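Local coordinates for protein putative rubredoxin reductase (PDB 3FG2) that probably uses its bound FAD to pass electrons from NADH to a ferredoxin that serves the cytochrome P450 CYP199A2, at residues L31-D34 with L38-Q41; V4-A9 with Q15-L20; R42-K47 with N57-R62. All coordinates share one frame; numbering follows the deposited sequence.

How the interactions relate
The three contacts follow one another along the chain in the order interaction 2, interaction 1, interaction 3. All lie in the FAD-binding Rossmann-type region, and all touch the same FAD. Interaction 2 packs strand 4-7 on helix 11-22. Interaction 1 starts on strand 29-32, the neighbour of strand 4-7 in the parallel sheet, and its centre is about 10 Å from that of interaction 2. Interaction 3 lies in the loop leading to helix 64-69, with its centre about 12 Å from interaction 1 and about 18 Å from interaction 2. Together they follow the cofactor from its adenosine half to its flavin ring.

Interaction 1. Residues L31-D34 with L38-Q41; sequences LIND and LPYQ. With FAD (flavin-adenine dinucleotide), chain B.
The adenosine end of the FAD pocket is built here, where the second strand of the Rossmann-type fold runs out into a loop and Leu31 and Asn33 meet Pro39. The contact is small and loose. Leu31 CD1 lies 4.4 Å from Pro39 CG, and Asn33 ND2 lies 4.3 Å from Pro39 CD. CG and CD of the proline ring are thus met by a methyl group and by an amide end. The amide is held by bonds to neighbouring residues and not by the proline. Asn33 ND2 donates to the carbonyl of His37, and OD1 takes a weak bond from the amide of Glu35. The loop is thus fastened close to where the strand ends.

Asp34 makes the hydrogen bond of these segments to the cofactor; the next residue, Glu35, also bonds to FAD. FAD O2B, a ribose hydroxyl, donates to Asp34 OD2 at 2.6 Å. CG stands between the backbone N and the carbonyl carbon (chi1 75°), which brings the carboxylate up to the adenosine. Asp34 OD1 comes within 3.1 Å of FAD C4A in the adenine. The same OD1 forms a salt bridge with Arg78, which probably offsets the negative charge next to the ribose. An acidic residue near the end of this strand is a common feature of FAD-binding Rossmann folds. Ile32 CG2 adds an apolar touch 3.8 Å from FAD C2A.

Strand 29-32 runs between strands 4-7 and 72-75. Leu31 and Pro39 both pack on Leu74 of strand 72-75, and Ile32 faces Leu89 and Leu91 of strand 88-91.

Interaction 2. Residues V4-A9 with Q15-L20; sequences VLIAGA and QVAVSL. With FAD (flavin-adenine dinucleotide), chain B.
Ile6 and Val16 reach toward each other tip to tip, and this is the tightest point of the contact. Ile6 CD1 is 3.4 Å from Val16 CG1, closer than usual for two carbons. The same CD1 lies 3.5 Å from Ala17 CB, so the isoleucine end touches two successive helix residues. CG1 of Ile6 is anti to the carbonyl carbon (chi1 -51°), and this carries CD1 out toward the helix. An alanine in place of Ile6 would remove CD1 and would probably leave a gap facing Val16 and Ala17. Two residues back on the strand, Val4 CG1 meets Leu20 CD2 at 3.8 Å, again tip to tip.

These pairs join the first strand and helix of the beta-alpha-beta unit formed by strand 4-7, helix 11-22 and strand 29-32. The axes of strand 4-7 and of helix residues 15-20 approach to 9.7 Å and run roughly antiparallel, at 154°. The turn and the start of the helix carry what looks like the Rossmann-type GxGxxG pattern, starting at Gly8. Gly8 CA is 3.3 Å from FAD O4B; the lack of a side chain lets the backbone come this close to the ribose.

Within the helix, Gln15 O accepts Ser19 N and Ser19 OG; OG is 3.1 Å from Gln15 O, above the carbonyl plane. Gln15 and Ser19 pack on helix 293-306. Leu20 also touches Ile29, and Ile6 touches Leu31, both on strand 29-32.

Interaction 3. Residues R42-K47 with N57-R62; sequences RPPLSK and NSLMFR. With FAD (flavin-adenine dinucleotide), chain B.
Segments 42-47 and 57-62 are loops that come together at Pro44 and Leu59, whose CA atoms are 7.4 Å apart. Residues 42-45 have helical backbone angles. Leu45 N bonds to Arg42 O, and Lys47 N bonds to Pro44 O.

Leu59 uses both of its methyls in the apolar contact. Its CD2 lies 3.6 Å from Pro44 CB, where the two side chains slide past each other in opposite directions. Its CD1 lies 3.5 Å from Leu45 CD2, where the two leucines cross at a slant. Leu59 thus packs against two successive residues.

The segment 42-47 also lines the flavin. Leu45 CB touches FAD C7M at 3.7 Å. Lys47 NZ donates to FAD O4 at 3.0 Å, and more weakly to FAD N5. It also donates to Pro43 O, tilted 22° from the carbonyl plane, and forms a salt bridge with Glu156. The chain is extended as far as CE and bends at chi4 (60°), which turns the ammonium onto the flavin edge. These bonds help to fix that edge in place. Pro43 CA approaches FAD N5 to 3.3 Å. Arg42 reaches the other way, bent at chi2. One face of its guanidinium has FAD O2A of the diphosphate 3.5 Å above its plane. NH2 of Arg42 comes within 3.0 Å of FAD O3B and forms a salt bridge with Glu35 OE1.

Around this contact, Leu45 and Leu59 both rest on Leu129 of helix 129-138. Arg42 and Pro43 touch His11 of helix 11-22, and Pro43 also meets Trp321 of strand 319-324.

Interaction 1. Residues L31-D34 with L38-Q41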
loop_
_atom_site.group_PDB
_atom_site.type_symbol
_atom_site.label_atom_id
_atom_site.label_comp_id
_atom_site.label_asym_id
_atom_site.label_seq_id
_atom_site.Cartn_x
_atom_site.Cartn_y
_atom_site.Cartn_z
ATOM N N LEU A 31 17.488 8.703 -10.479
ATOM C CA LEU A 31 16.577 7.854 -9.721
ATOM C C LEU A 31 17.345 6.746 -9.004
ATOM O O LEU A 31 17.728 5.758 -9.622
ATOM C CB LEU A 31 15.554 7.222 -10.671
ATOM C CG LEU A 31 14.084 7.097 -10.260
ATOM C CD1 LEU A 31 13.431 6.010 -11.115
ATOM C CD2 LEU A 31 13.963 6.749 -8.784
ATOM N N ILE A 32 17.560 6.905 -7.705
ATOM C CA ILE A 32 18.285 5.904 -6.919
ATOM C C ILE A 32 17.400 4.693 -6.629
ATOM O O ILE A 32 16.397 4.799 -5.921
ATOM C CB ILE A 32 18.763 6.516 -5.597
ATOM C CG1 ILE A 32 19.593 7.762 -5.903
ATOM C CG2 ILE A 32 19.573 5.491 -4.802
ATOM C CD1 ILE A 32 19.721 8.720 -4.745
ATOM N N ASN A 33 17.784 3.543 -7.176
ATOM C CA ASN A 33 17.016 2.313 -7.012
ATOM C C ASN A 33 17.811 1.240 -6.267
ATOM O O ASN A 33 18.745 0.661 -6.825
ATOM C CB ASN A 33 16.597 1.813 -8.400
ATOM C CG ASN A 33 15.763 0.559 -8.343
ATOM O OD1 ASN A 33 15.041 0.323 -7.370
ATOM N ND2 ASN A 33 15.836 -0.253 -9.402
ATOM N N ASP A 34 17.433 0.963 -5.015
ATOM C CA ASP A 34 18.149 -0.028 -4.206
ATOM C C ASP A 34 17.701 -1.481 -4.357
ATOM O O ASP A 34 18.005 -2.314 -3.502
ATOM C CB ASP A 34 18.101 0.348 -2.721
ATOM C CG ASP A 34 16.749 0.081 -2.097
ATOM O OD1 ASP A 34 16.606 0.276 -0.870
ATOM O OD2 ASP A 34 15.826 -0.326 -2.834
ATOM N N LEU A 38 14.169 -3.507 -12.324
ATOM C CA LEU A 38 13.802 -2.254 -12.951
ATOM C C LEU A 38 12.593 -1.844 -12.120
ATOM O O LEU A 38 11.896 -2.711 -11.583
ATOM C CB LEU A 38 13.379 -2.486 -14.405
ATOM C CG LEU A 38 14.379 -3.193 -15.326
ATOM C CD1 LEU A 38 13.702 -3.527 -16.644
ATOM C CD2 LEU A 38 15.601 -2.309 -15.547
ATOM N N PRO A 39 12.338 -0.533 -11.979
ATOM C CA PRO A 39 11.181 -0.094 -11.192
ATOM C C PRO A 39 9.974 -0.972 -11.530
ATOM O O PRO A 39 9.670 -1.178 -12.701
ATOM C CB PRO A 39 11.011 1.351 -11.637
ATOM C CG PRO A 39 12.425 1.788 -11.814
ATOM C CD PRO A 39 13.044 0.621 -12.560
ATOM N N TYR A 40 9.289 -1.489 -10.513
ATOM C CA TYR A 40 8.159 -2.378 -10.757
ATOM C C TYR A 40 6.888 -2.106 -9.956
ATOM O O TYR A 40 6.885 -1.343 -8.990
ATOM C CB TYR A 40 8.608 -3.824 -10.523
ATOM C CG TYR A 40 9.014 -4.124 -9.096
ATOM C CD1 TYR A 40 8.092 -4.636 -8.184
ATOM C CD2 TYR A 40 10.322 -3.906 -8.657
ATOM C CE1 TYR A 40 8.456 -4.931 -6.873
ATOM C CE2 TYR A 40 10.699 -4.196 -7.342
ATOM C CZ TYR A 40 9.758 -4.711 -6.459
ATOM O OH TYR A 40 10.109 -5.015 -5.163
ATOM N N GLN A 41 5.809 -2.761 -10.374
ATOM C CA GLN A 41 4.498 -2.624 -9.747
ATOM C C GLN A 41 4.358 -3.521 -8.516
ATOM O O GLN A 41 4.785 -4.675 -8.523
ATOM C CB GLN A 41 3.400 -3.001 -10.748
ATOM C CG GLN A 41 3.471 -2.294 -12.102
ATOM C CD GLN A 41 2.635 -3.001 -13.166
ATOM O OE1 GLN A 41 1.415 -3.125 -13.037
ATOM N NE2 GLN A 41 3.297 -3.478 -14.217
HETATM P PA FAD B . 7.305 1.687 -2.746
HETATM O O1A FAD B . 7.410 0.752 -1.596
HETATM O O2A FAD B . 6.717 1.308 -3.906
HETATM O O5B FAD B . 8.792 1.812 -3.116
HETATM C C5B FAD B . 9.844 2.241 -2.195
HETATM C C4B FAD B . 11.157 1.910 -2.939
HETATM O O4B FAD B . 12.227 2.705 -2.300
HETATM C C3B FAD B . 11.621 0.444 -2.851
HETATM O O3B FAD B . 12.017 -0.154 -4.045
HETATM C C2B FAD B . 12.645 0.509 -1.753
HETATM O O2B FAD B . 13.516 -0.579 -1.737
HETATM C C1B FAD B . 13.351 1.785 -2.107
HETATM N N9A FAD B . 14.134 2.436 -1.055
HETATM C C8A FAD B . 13.836 2.497 0.282
HETATM N N7A FAD B . 14.749 3.155 0.987
HETATM C C5A FAD B . 15.688 3.544 0.077
HETATM C C6A FAD B . 16.950 4.304 0.226
HETATM N N6A FAD B . 17.408 4.766 1.366
HETATM N N1A FAD B . 17.644 4.507 -0.950
HETATM C C2A FAD B . 17.202 4.042 -2.165
HETATM N N3A FAD B . 16.064 3.341 -2.386
HETATM C C4A FAD B . 15.338 3.116 -1.231
HETATM N N1 FAD B . -2.045 -0.180 -3.294
HETATM C C2 FAD B . -3.186 -0.047 -3.970
HETATM O O2 FAD B . -3.707 1.019 -4.107
HETATM N N3 FAD B . -3.849 -1.167 -4.571
HETATM C C4 FAD B . -3.329 -2.447 -4.483
HETATM O O4 FAD B . -3.917 -3.373 -5.012
HETATM C C4X FAD B . -2.077 -2.605 -3.750
HETATM N N5 FAD B . -1.515 -3.833 -3.638
HETATM C C5X FAD B . -0.324 -3.948 -2.944
HETATM C C6 FAD B . 0.258 -5.243 -2.848
HETATM C C7 FAD B . 1.449 -5.456 -2.183
HETATM C C7M FAD B . 2.027 -6.856 -2.111
HETATM C C8 FAD B . 2.142 -4.327 -1.552
HETATM C C8M FAD B . 3.451 -4.485 -0.810
HETATM C C9 FAD B . 1.572 -3.039 -1.636
HETATM C C9A FAD B . 0.352 -2.839 -2.326
HETATM N N10 FAD B . -0.285 -1.536 -2.466
HETATM C C10 FAD B . -1.458 -1.403 -3.154
HETATM C "C1'" FAD B . 0.400 -0.376 -1.843
HETATM C "C2'" FAD B . 1.355 0.306 -2.869
HETATM O "O2'" FAD B . 2.244 -0.672 -3.361
HETATM C "C3'" FAD B . 2.092 1.418 -2.150
HETATM O "O3'" FAD B . 1.160 2.391 -1.694
HETATM C "C4'" FAD B . 3.087 2.071 -3.095
HETATM O "O4'" FAD B . 4.045 1.094 -3.579
HETATM C "C5'" FAD B . 3.809 3.166 -2.347
HETATM O "O5'" FAD B . 4.861 3.790 -3.345
HETATM P P FAD B . 6.176 4.284 -2.814
HETATM O O1P FAD B . 6.855 4.826 -4.104
HETATM O O2P FAD B . 6.066 5.205 -1.773
HETATM O O3P FAD B . 6.961 3.168 -2.278
#

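Interaction 2. Residues V4-A9 with Q15-L20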
loop_
_atom_site.group_PDB
_atom_site.type_symbol
_atom_site.label_atom_id
_atom_site.label_comp_id
_atom_site.label_asym_id
_atom_site.label_seq_id
_atom_site.Cartn_x
_atom_site.Cartn_y
_atom_site.Cartn_z
ATOM N N VAL A 4 17.779 16.962 -9.846
ATOM C CA VAL A 4 16.740 16.521 -8.922
ATOM C C VAL A 4 17.038 15.065 -8.611
ATOM O O VAL A 4 17.025 14.210 -9.502
ATOM C CB VAL A 4 15.327 16.606 -9.539
ATOM C CG1 VAL A 4 14.320 15.932 -8.612
ATOM C CG2 VAL A 4 14.940 18.055 -9.763
ATOM N N LEU A 5 17.315 14.785 -7.344
ATOM C CA LEU A 5 17.633 13.430 -6.928
ATOM C C LEU A 5 16.434 12.749 -6.283
ATOM O O LEU A 5 15.851 13.274 -5.332
ATOM C CB LEU A 5 18.808 13.460 -5.945
ATOM C CG LEU A 5 20.126 12.823 -6.393
ATOM C CD1 LEU A 5 20.427 13.183 -7.839
ATOM C CD2 LEU A 5 21.243 13.286 -5.465
ATOM N N ILE A 6 16.069 11.582 -6.810
ATOM C CA ILE A 6 14.945 10.825 -6.273
ATOM C C ILE A 6 15.470 9.584 -5.571
ATOM O O ILE A 6 16.124 8.739 -6.193
ATOM C CB ILE A 6 13.988 10.363 -7.374
ATOM C CG1 ILE A 6 13.603 11.540 -8.266
ATOM C CG2 ILE A 6 12.750 9.750 -6.740
ATOM C CD1 ILE A 6 12.887 11.121 -9.530
ATOM N N ALA A 7 15.177 9.484 -4.275
ATOM C CA ALA A 7 15.602 8.354 -3.446
ATOM C C ALA A 7 14.453 7.373 -3.290
ATOM O O ALA A 7 13.528 7.613 -2.517
ATOM C CB ALA A 7 16.037 8.851 -2.083
ATOM N N GLY A 8 14.525 6.263 -4.014
ATOM C CA GLY A 8 13.461 5.274 -3.963
ATOM C C GLY A 8 12.823 5.230 -5.337
ATOM O O GLY A 8 12.335 6.252 -5.821
ATOM N N ALA A 9 12.835 4.061 -5.972
ATOM C CA ALA A 9 12.275 3.917 -7.312
ATOM C C ALA A 9 11.080 2.970 -7.384
ATOM O O ALA A 9 11.043 2.067 -8.223
ATOM C CB ALA A 9 13.360 3.457 -8.282
ATOM N N GLN A 15 7.096 7.610 -10.681
ATOM C CA GLN A 15 6.117 8.583 -11.157
ATOM C C GLN A 15 6.601 10.028 -11.135
ATOM O O GLN A 15 6.335 10.783 -12.070
ATOM C CB GLN A 15 4.821 8.471 -10.354
ATOM C CG GLN A 15 3.683 9.302 -10.924
ATOM C CD GLN A 15 3.324 8.899 -12.346
ATOM O OE1 GLN A 15 3.332 9.728 -13.265
ATOM N NE2 GLN A 15 3.005 7.619 -12.536
ATOM N N VAL A 16 7.296 10.432 -10.078
ATOM C CA VAL A 16 7.780 11.806 -10.021
ATOM C C VAL A 16 8.826 12.026 -11.119
ATOM O O VAL A 16 8.886 13.091 -11.730
ATOM C CB VAL A 16 8.387 12.147 -8.645
ATOM C CG1 VAL A 16 9.652 11.355 -8.416
ATOM C CG2 VAL A 16 8.666 13.632 -8.563
ATOM N N ALA A 17 9.640 11.010 -11.378
ATOM C CA ALA A 17 10.654 11.116 -12.419
ATOM C C ALA A 17 9.951 11.354 -13.752
ATOM O O ALA A 17 10.251 12.306 -14.475
ATOM C CB ALA A 17 11.481 9.831 -12.487
ATOM N N VAL A 18 9.009 10.473 -14.062
ATOM C CA VAL A 18 8.253 10.563 -15.299
ATOM C C VAL A 18 7.467 11.864 -15.419
ATOM O O VAL A 18 7.577 12.559 -16.426
ATOM C CB VAL A 18 7.297 9.365 -15.433
ATOM C CG1 VAL A 18 6.305 9.600 -16.562
ATOM C CG2 VAL A 18 8.105 8.101 -15.692
ATOM N N SER A 19 6.690 12.201 -14.392
ATOM C CA SER A 19 5.892 13.419 -14.419
ATOM C C SER A 19 6.763 14.657 -14.530
ATOM O O SER A 19 6.343 15.684 -15.073
ATOM C CB SER A 19 5.025 13.519 -13.165
ATOM O OG SER A 19 4.031 12.511 -13.163
ATOM N N LEU A 20 7.978 14.557 -14.009
ATOM C CA LEU A 20 8.909 15.672 -14.053
ATOM C C LEU A 20 9.266 15.929 -15.520
ATOM O O LEU A 20 9.246 17.072 -15.987
ATOM C CB LEU A 20 10.150 15.317 -13.236
ATOM C CG LEU A 20 10.882 16.368 -12.396
ATOM C CD1 LEU A 20 9.920 17.396 -11.812
ATOM C CD2 LEU A 20 11.635 15.626 -11.284
HETATM P PA FAD B . 7.305 1.687 -2.746
HETATM O O1A FAD B . 7.410 0.752 -1.596
HETATM O O2A FAD B . 6.717 1.308 -3.906
HETATM O O5B FAD B . 8.792 1.812 -3.116
HETATM C C5B FAD B . 9.844 2.241 -2.195
HETATM C C4B FAD B . 11.157 1.910 -2.939
HETATM O O4B FAD B . 12.227 2.705 -2.300
HETATM C C3B FAD B . 11.621 0.444 -2.851
HETATM O O3B FAD B . 12.017 -0.154 -4.045
HETATM C C2B FAD B . 12.645 0.509 -1.753
HETATM O O2B FAD B . 13.516 -0.579 -1.737
HETATM C C1B FAD B . 13.351 1.785 -2.107
HETATM N N9A FAD B . 14.134 2.436 -1.055
HETATM C C8A FAD B . 13.836 2.497 0.282
HETATM N N7A FAD B . 14.749 3.155 0.987
HETATM C C5A FAD B . 15.688 3.544 0.077
HETATM C C6A FAD B . 16.950 4.304 0.226
HETATM N N6A FAD B . 17.408 4.766 1.366
HETATM N N1A FAD B . 17.644 4.507 -0.950
HETATM C C2A FAD B . 17.202 4.042 -2.165
HETATM N N3A FAD B . 16.064 3.341 -2.386
HETATM C C4A FAD B . 15.338 3.116 -1.231
HETATM N N1 FAD B . -2.045 -0.180 -3.294
HETATM C C2 FAD B . -3.186 -0.047 -3.970
HETATM O O2 FAD B . -3.707 1.019 -4.107
HETATM N N3 FAD B . -3.849 -1.167 -4.571
HETATM C C4 FAD B . -3.329 -2.447 -4.483
HETATM O O4 FAD B . -3.917 -3.373 -5.012
HETATM C C4X FAD B . -2.077 -2.605 -3.750
HETATM N N5 FAD B . -1.515 -3.833 -3.638
HETATM C C5X FAD B . -0.324 -3.948 -2.944
HETATM C C6 FAD B . 0.258 -5.243 -2.848
HETATM C C7 FAD B . 1.449 -5.456 -2.183
HETATM C C7M FAD B . 2.027 -6.856 -2.111
HETATM C C8 FAD B . 2.142 -4.327 -1.552
HETATM C C8M FAD B . 3.451 -4.485 -0.810
HETATM C C9 FAD B . 1.572 -3.039 -1.636
HETATM C C9A FAD B . 0.352 -2.839 -2.326
HETATM N N10 FAD B . -0.285 -1.536 -2.466
HETATM C C10 FAD B . -1.458 -1.403 -3.154
HETATM C "C1'" FAD B . 0.400 -0.376 -1.843
HETATM C "C2'" FAD B . 1.355 0.306 -2.869
HETATM O "O2'" FAD B . 2.244 -0.672 -3.361
HETATM C "C3'" FAD B . 2.092 1.418 -2.150
HETATM O "O3'" FAD B . 1.160 2.391 -1.694
HETATM C "C4'" FAD B . 3.087 2.071 -3.095
HETATM O "O4'" FAD B . 4.045 1.094 -3.579
HETATM C "C5'" FAD B . 3.809 3.166 -2.347
HETATM O "O5'" FAD B . 4.861 3.790 -3.345
HETATM P P FAD B . 6.176 4.284 -2.814
HETATM O O1P FAD B . 6.855 4.826 -4.104
HETATM O O2P FAD B . 6.066 5.205 -1.773
HETATM O O3P FAD B . 6.961 3.168 -2.278
#

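Interaction 3. Residues R42-K47 with N57-R62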
loop_
_atom_site.group_PDB
_atom_site.type_symbol
_atom_site.label_atom_id
_atom_site.label_comp_id
_atom_site.label_asym_id
_atom_site.label_seq_id
_atom_site.Cartn_x
_atom_site.Cartn_y
_atom_site.Cartn_z
ATOM N N ARG A 42 3.733 -2.987 -7.472
ATOM C CA ARG A 42 3.514 -3.727 -6.233
ATOM C C ARG A 42 2.207 -4.522 -6.176
ATOM O O ARG A 42 2.197 -5.684 -5.782
ATOM C CB ARG A 42 3.555 -2.773 -5.036
ATOM C CG ARG A 42 4.913 -2.658 -4.368
ATOM C CD ARG A 42 5.939 -2.049 -5.288
ATOM N NE ARG A 42 7.278 -2.059 -4.704
ATOM C CZ ARG A 42 8.359 -1.607 -5.331
ATOM N NH1 ARG A 42 8.249 -1.113 -6.555
ATOM N NH2 ARG A 42 9.552 -1.652 -4.747
ATOM N N PRO A 43 1.088 -3.911 -6.582
ATOM C CA PRO A 43 -0.214 -4.586 -6.549
ATOM C C PRO A 43 -0.268 -6.038 -7.014
ATOM O O PRO A 43 -0.902 -6.877 -6.368
ATOM C CB PRO A 43 -1.098 -3.672 -7.398
ATOM C CG PRO A 43 -0.520 -2.312 -7.117
ATOM C CD PRO A 43 0.971 -2.587 -7.220
ATOM N N PRO A 44 0.386 -6.359 -8.139
ATOM C CA PRO A 44 0.358 -7.742 -8.630
ATOM C C PRO A 44 1.112 -8.755 -7.755
ATOM O O PRO A 44 0.911 -9.962 -7.886
ATOM C CB PRO A 44 0.983 -7.623 -10.025
ATOM C CG PRO A 44 0.703 -6.190 -10.413
ATOM C CD PRO A 44 0.995 -5.464 -9.137
ATOM N N LEU A 45 1.975 -8.257 -6.868
ATOM C CA LEU A 45 2.784 -9.113 -5.999
ATOM C C LEU A 45 2.021 -10.100 -5.119
ATOM O O LEU A 45 2.494 -11.208 -4.872
ATOM C CB LEU A 45 3.682 -8.248 -5.119
ATOM C CG LEU A 45 4.771 -7.461 -5.855
ATOM C CD1 LEU A 45 5.473 -6.528 -4.880
ATOM C CD2 LEU A 45 5.768 -8.430 -6.488
ATOM N N SER A 46 0.853 -9.696 -4.638
ATOM C CA SER A 46 0.043 -10.560 -3.791
ATOM C C SER A 46 -1.187 -11.008 -4.560
ATOM O O SER A 46 -2.142 -11.537 -3.984
ATOM C CB SER A 46 -0.386 -9.804 -2.537
ATOM O OG SER A 46 -1.000 -8.581 -2.889
ATOM N N LYS A 47 -1.152 -10.793 -5.871
ATOM C CA LYS A 47 -2.274 -11.145 -6.728
ATOM C C LYS A 47 -1.824 -12.055 -7.879
ATOM O O LYS A 47 -1.234 -13.114 -7.641
ATOM C CB LYS A 47 -2.921 -9.861 -7.266
ATOM C CG LYS A 47 -3.321 -8.881 -6.163
ATOM C CD LYS A 47 -3.883 -7.584 -6.725
ATOM C CE LYS A 47 -4.349 -6.647 -5.608
ATOM N NZ LYS A 47 -3.273 -6.236 -4.640
ATOM N N ASN A 57 10.801 -9.841 -15.208
ATOM C CA ASN A 57 10.380 -8.449 -15.251
ATOM C C ASN A 57 9.028 -8.246 -15.922
ATOM O O ASN A 57 8.885 -7.420 -16.825
ATOM C CB ASN A 57 11.448 -7.599 -15.949
ATOM C CG ASN A 57 12.717 -7.444 -15.115
ATOM O OD1 ASN A 57 13.387 -8.427 -14.789
ATOM N ND2 ASN A 57 13.052 -6.201 -14.767
ATOM N N SER A 58 8.035 -9.002 -15.473
ATOM C CA SER A 58 6.691 -8.888 -16.022
ATOM C C SER A 58 5.910 -7.825 -15.252
ATOM O O SER A 58 4.782 -7.479 -15.614
ATOM C CB SER A 58 5.976 -10.240 -15.937
ATOM O OG SER A 58 6.135 -10.825 -14.655
ATOM N N LEU A 59 6.529 -7.300 -14.197
ATOM C CA LEU A 59 5.911 -6.276 -13.358
ATOM C C LEU A 59 6.555 -4.896 -13.528
ATOM O O LEU A 59 6.132 -3.927 -12.899
ATOM C CB LEU A 59 5.993 -6.690 -11.886
ATOM C CG LEU A 59 5.431 -8.061 -11.502
ATOM C CD1 LEU A 59 5.601 -8.268 -10.002
ATOM C CD2 LEU A 59 3.964 -8.159 -11.900
ATOM N N MET A 60 7.580 -4.812 -14.371
ATOM C CA MET A 60 8.272 -3.550 -14.624
ATOM C C MET A 60 7.308 -2.452 -15.089
ATOM O O MET A 60 6.377 -2.717 -15.852
ATOM C CB MET A 60 9.350 -3.753 -15.695
ATOM C CG MET A 60 8.812 -4.346 -17.001
ATOM S SD MET A 60 9.931 -4.193 -18.430
ATOM C CE MET A 60 11.070 -5.505 -18.146
ATOM N N PHE A 61 7.527 -1.224 -14.628
ATOM C CA PHE A 61 6.682 -0.105 -15.039
ATOM C C PHE A 61 6.888 0.106 -16.534
ATOM O O PHE A 61 5.948 0.010 -17.322
ATOM C CB PHE A 61 7.065 1.175 -14.289
ATOM C CG PHE A 61 6.544 1.242 -12.881
ATOM C CD1 PHE A 61 7.419 1.329 -11.808
ATOM C CD2 PHE A 61 5.174 1.249 -12.631
ATOM C CE1 PHE A 61 6.936 1.425 -10.503
ATOM C CE2 PHE A 61 4.683 1.345 -11.334
ATOM C CZ PHE A 61 5.565 1.434 -10.268
ATOM N N ARG A 62 8.131 0.405 -16.906
ATOM C CA ARG A 62 8.519 0.614 -18.298
ATOM C C ARG A 62 9.788 -0.197 -18.528
ATOM O O ARG A 62 10.473 -0.575 -17.576
ATOM C CB ARG A 62 8.815 2.093 -18.576
ATOM C CG ARG A 62 7.682 3.048 -18.251
ATOM C CD ARG A 62 6.424 2.745 -19.056
ATOM N NE ARG A 62 5.228 3.203 -18.348
ATOM C CZ ARG A 62 4.867 4.476 -18.217
ATOM N NH1 ARG A 62 5.607 5.432 -18.760
ATOM N NH2 ARG A 62 3.786 4.793 -17.515
HETATM P PA FAD B . 7.305 1.687 -2.746
HETATM O O1A FAD B . 7.410 0.752 -1.596
HETATM O O2A FAD B . 6.717 1.308 -3.906
HETATM O O5B FAD B . 8.792 1.812 -3.116
HETATM C C5B FAD B . 9.844 2.241 -2.195
HETATM C C4B FAD B . 11.157 1.910 -2.939
HETATM O O4B FAD B . 12.227 2.705 -2.300
HETATM C C3B FAD B . 11.621 0.444 -2.851
HETATM O O3B FAD B . 12.017 -0.154 -4.045
HETATM C C2B FAD B . 12.645 0.509 -1.753
HETATM O O2B FAD B . 13.516 -0.579 -1.737
HETATM C C1B FAD B . 13.351 1.785 -2.107
HETATM N N9A FAD B . 14.134 2.436 -1.055
HETATM C C8A FAD B . 13.836 2.497 0.282
HETATM N N7A FAD B . 14.749 3.155 0.987
HETATM C C5A FAD B . 15.688 3.544 0.077
HETATM C C6A FAD B . 16.950 4.304 0.226
HETATM N N6A FAD B . 17.408 4.766 1.366
HETATM N N1A FAD B . 17.644 4.507 -0.950
HETATM C C2A FAD B . 17.202 4.042 -2.165
HETATM N N3A FAD B . 16.064 3.341 -2.386
HETATM C C4A FAD B . 15.338 3.116 -1.231
HETATM N N1 FAD B . -2.045 -0.180 -3.294
HETATM C C2 FAD B . -3.186 -0.047 -3.970
HETATM O O2 FAD B . -3.707 1.019 -4.107
HETATM N N3 FAD B . -3.849 -1.167 -4.571
HETATM C C4 FAD B . -3.329 -2.447 -4.483
HETATM O O4 FAD B . -3.917 -3.373 -5.012
HETATM C C4X FAD B . -2.077 -2.605 -3.750
HETATM N N5 FAD B . -1.515 -3.833 -3.638
HETATM C C5X FAD B . -0.324 -3.948 -2.944
HETATM C C6 FAD B . 0.258 -5.243 -2.848
HETATM C C7 FAD B . 1.449 -5.456 -2.183
HETATM C C7M FAD B . 2.027 -6.856 -2.111
HETATM C C8 FAD B . 2.142 -4.327 -1.552
HETATM C C8M FAD B . 3.451 -4.485 -0.810
HETATM C C9 FAD B . 1.572 -3.039 -1.636
HETATM C C9A FAD B . 0.352 -2.839 -2.326
HETATM N N10 FAD B . -0.285 -1.536 -2.466
HETATM C C10 FAD B . -1.458 -1.403 -3.154
HETATM C "C1'" FAD B . 0.400 -0.376 -1.843
HETATM C "C2'" FAD B . 1.355 0.306 -2.869
HETATM O "O2'" FAD B . 2.244 -0.672 -3.361
HETATM C "C3'" FAD B . 2.092 1.418 -2.150
HETATM O "O3'" FAD B . 1.160 2.391 -1.694
HETATM C "C4'" FAD B . 3.087 2.071 -3.095
HETATM O "O4'" FAD B . 4.045 1.094 -3.579
HETATM C "C5'" FAD B . 3.809 3.166 -2.347
HETATM O "O5'" FAD B . 4.861 3.790 -3.345
HETATM P P FAD B . 6.176 4.284 -2.814
HETATM O O1P FAD B . 6.855 4.826 -4.104
HETATM O O2P FAD B . 6.066 5.205 -1.773
HETATM O O3P FAD B . 6.961 3.168 -2.278
#